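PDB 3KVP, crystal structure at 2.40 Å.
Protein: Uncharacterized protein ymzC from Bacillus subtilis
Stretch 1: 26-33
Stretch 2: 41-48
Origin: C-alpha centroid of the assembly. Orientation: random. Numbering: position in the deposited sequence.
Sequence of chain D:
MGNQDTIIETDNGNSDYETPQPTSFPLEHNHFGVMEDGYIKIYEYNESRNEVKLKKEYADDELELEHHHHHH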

# COMPACT_ATOMS: atom_id res chain seq x y z
N PRO D 26 -2.06 1.19 -5.29
CA PRO D 26 -3.07 1.99 -6.00
C PRO D 26 -2.46 2.83 -7.11
O PRO D 26 -1.29 3.18 -7.05
N LEU D 27 -3.27 3.17 -8.11
CA LEU D 27 -2.88 4.02 -9.22
C LEU D 27 -4.06 4.94 -9.45
O LEU D 27 -5.05 4.83 -8.75
N GLU D 28 -3.98 5.82 -10.44
CA GLU D 28 -5.05 6.79 -10.66
C GLU D 28 -6.30 6.16 -11.28
O GLU D 28 -6.26 5.07 -11.83
N HIS D 29 -7.40 6.90 -11.22
CA HIS D 29 -8.63 6.49 -11.86
C HIS D 29 -9.03 5.05 -11.47
O HIS D 29 -9.37 4.23 -12.32
N ASN D 30 -8.99 4.74 -10.18
CA ASN D 30 -9.38 3.41 -9.70
C ASN D 30 -8.64 2.23 -10.32
O ASN D 30 -9.14 1.11 -10.30
N HIS D 31 -7.47 2.48 -10.91
CA HIS D 31 -6.60 1.38 -11.30
C HIS D 31 -5.77 0.98 -10.09
O HIS D 31 -5.66 1.73 -9.12
N PHE D 32 -5.20 -0.21 -10.16
CA PHE D 32 -4.29 -0.72 -9.14
C PHE D 32 -3.36 -1.72 -9.80
O PHE D 32 -3.64 -2.21 -10.90
N GLY D 33 -2.27 -2.04 -9.11
CA GLY D 33 -1.32 -3.00 -9.64
C GLY D 33 -0.94 -4.07 -8.63
O GLY D 33 -0.94 -3.85 -7.41
N LYS D 41 1.15 -6.77 -12.88
CA LYS D 41 -0.16 -6.82 -13.51
C LYS D 41 -0.91 -5.54 -13.17
O LYS D 41 -1.00 -5.18 -12.00
N ILE D 42 -1.44 -4.85 -14.18
CA ILE D 42 -2.24 -3.65 -13.90
C ILE D 42 -3.73 -3.90 -14.15
O ILE D 42 -4.13 -4.51 -15.15
N TYR D 43 -4.54 -3.44 -13.20
CA TYR D 43 -5.96 -3.68 -13.21
C TYR D 43 -6.73 -2.38 -13.16
O TYR D 43 -6.16 -1.33 -12.81
N GLU D 44 -8.01 -2.47 -13.49
CA GLU D 44 -8.94 -1.36 -13.31
C GLU D 44 -10.19 -1.85 -12.62
O GLU D 44 -10.75 -2.88 -12.98
N TYR D 45 -10.63 -1.12 -11.60
CA TYR D 45 -11.95 -1.39 -11.04
C TYR D 45 -12.97 -0.37 -11.55
O TYR D 45 -12.81 0.84 -11.36
N ASN D 46 -14.02 -0.85 -12.21
CA ASN D 46 -15.06 0.07 -12.65
C ASN D 46 -16.23 0.07 -11.69
O ASN D 46 -17.08 -0.83 -11.72
N GLU D 47 -16.28 1.08 -10.83
CA GLU D 47 -17.30 1.13 -9.80
C GLU D 47 -18.69 1.14 -10.44
O GLU D 47 -19.62 0.52 -9.92
N SER D 48 -18.82 1.81 -11.58
CA SER D 48 -20.12 1.96 -12.24
C SER D 48 -20.71 0.62 -12.71
O SER D 48 -21.89 0.34 -12.49

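Three antiparallel bridges set the packing: H31 with E44, F32 with Y43, and G33 with I42. F32 and Y43 form the hydrogen-bonded pair (F32 N to Y43 O, 3.0 Å; Y43 N to F32 O, 2.8 Å); being directly opposite in register, they put their side chains on the same face of the sheet. F32 adopts chi1 p (56°), which lays its ring over the Y43 side chain: Y43 CB sits 3.4 Å from the F32 ring centroid, 21° off the normal, a CH-pi contact. Y43, at chi1 m (-64°), holds its ring nearly parallel (10°) but slid apart, with centroids 4.9 Å away and little overlap. F32 CE2 also reaches Y45 CB at 4.3 Å.

H31, E44 and I42 occupy the other face. With chi1 m (-69°) and chi2 59°, the H31 ring presents a face to E44 CG, 3.7 Å from its centroid, while I42 CG2 lies at its edge. H31 ND1 donates to H29 O (2.9 Å, 145°), anchoring the ring against the E28–H31 type I' turn. E44 is extended, chi1 and chi2 both t. I42, at chi1 m (-77°), places its CG1 4.0 Å from L27 CD1; chi2 is p (82°).

At the turn, N30 points toward stretch 2 with an off-rotamer chi1 (-109°); its backbone O accepts from Y45 N at 3.0 Å.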

# COMPACT_ATOMS: atom_id res chain seq x y z
CB PRO D 26 -3.58 2.91 -4.91
CG PRO D 26 -2.38 3.15 -4.06
CD PRO D 26 -1.59 1.86 -4.07
CB LEU D 27 -2.64 3.16 -10.46
CG LEU D 27 -1.48 2.17 -10.39
CD1 LEU D 27 -1.56 1.23 -11.56
CD2 LEU D 27 -0.16 2.93 -10.38
CB GLU D 28 -4.57 7.94 -11.58
CG GLU D 28 -3.47 8.87 -11.03
CD GLU D 28 -2.92 9.85 -12.08
OE1 GLU D 28 -2.09 10.73 -11.74
OE2 GLU D 28 -3.31 9.73 -13.26
CB HIS D 29 -8.50 6.64 -13.38
CG HIS D 29 -8.06 8.00 -13.82
ND1 HIS D 29 -8.51 9.16 -13.22
CD2 HIS D 29 -7.24 8.39 -14.83
CE1 HIS D 29 -7.96 10.20 -13.82
NE2 HIS D 29 -7.19 9.76 -14.80
CB ASN D 30 -10.88 3.19 -9.90
CG ASN D 30 -11.66 3.18 -8.59
OD1 ASN D 30 -12.86 2.94 -8.59
ND2 ASN D 30 -10.98 3.44 -7.49
CB HIS D 31 -5.65 1.79 -12.43
CG HIS D 31 -6.34 2.02 -13.75
ND1 HIS D 31 -7.34 2.95 -13.91
CD2 HIS D 31 -6.14 1.46 -14.97
CE1 HIS D 31 -7.74 2.94 -15.17
NE2 HIS D 31 -7.02 2.05 -15.83
CB PHE D 32 -5.02 -1.38 -7.98
CG PHE D 32 -5.95 -2.53 -8.40
CD1 PHE D 32 -5.51 -3.85 -8.36
CD2 PHE D 32 -7.26 -2.28 -8.77
CE1 PHE D 32 -6.37 -4.91 -8.71
CE2 PHE D 32 -8.11 -3.33 -9.12
CZ PHE D 32 -7.67 -4.65 -9.09
CB LYS D 41 -0.96 -7.98 -12.95
CG LYS D 41 -0.37 -9.35 -13.13
CD LYS D 41 -1.14 -10.35 -12.29
CE LYS D 41 -0.32 -11.59 -12.01
NZ LYS D 41 -0.78 -12.29 -10.78
CB ILE D 42 -1.75 -2.40 -14.65
CG1 ILE D 42 -0.51 -1.83 -13.97
CG2 ILE D 42 -2.80 -1.32 -14.61
CD1 ILE D 42 0.71 -2.50 -14.35
CB TYR D 43 -6.35 -4.47 -11.97
CG TYR D 43 -5.77 -5.84 -11.88
CD1 TYR D 43 -4.53 -6.05 -11.28
CD2 TYR D 43 -6.46 -6.95 -12.38
CE1 TYR D 43 -3.99 -7.31 -11.17
CE2 TYR D 43 -5.92 -8.23 -12.28
CZ TYR D 43 -4.68 -8.40 -11.67
OH TYR D 43 -4.13 -9.65 -11.56
CB GLU D 44 -9.34 -0.74 -14.65
CG GLU D 44 -10.17 0.54 -14.47
CD GLU D 44 -10.57 1.21 -15.79
OE1 GLU D 44 -10.37 0.61 -16.86
OE2 GLU D 44 -11.11 2.35 -15.73
CB TYR D 45 -11.91 -1.38 -9.52
CG TYR D 45 -13.30 -1.51 -8.91
CD1 TYR D 45 -14.06 -2.65 -9.12
CD2 TYR D 45 -13.84 -0.49 -8.15
CE1 TYR D 45 -15.33 -2.77 -8.57
CE2 TYR D 45 -15.10 -0.60 -7.59
CZ TYR D 45 -15.84 -1.74 -7.80
OH TYR D 45 -17.09 -1.85 -7.25
CB ASN D 46 -15.53 -0.27 -14.06
CG ASN D 46 -16.53 0.73 -14.60
OD1 ASN D 46 -17.14 1.50 -13.85
ND2 ASN D 46 -16.70 0.73 -15.91
CB GLU D 47 -17.09 2.36 -8.93
CG GLU D 47 -18.09 2.49 -7.79
CD GLU D 47 -17.85 3.73 -6.94
OE1 GLU D 47 -16.75 4.34 -7.03
OE2 GLU D 47 -18.76 4.10 -6.16
CB SER D 48 -19.99 2.90 -13.44
OG SER D 48 -20.85 2.48 -14.49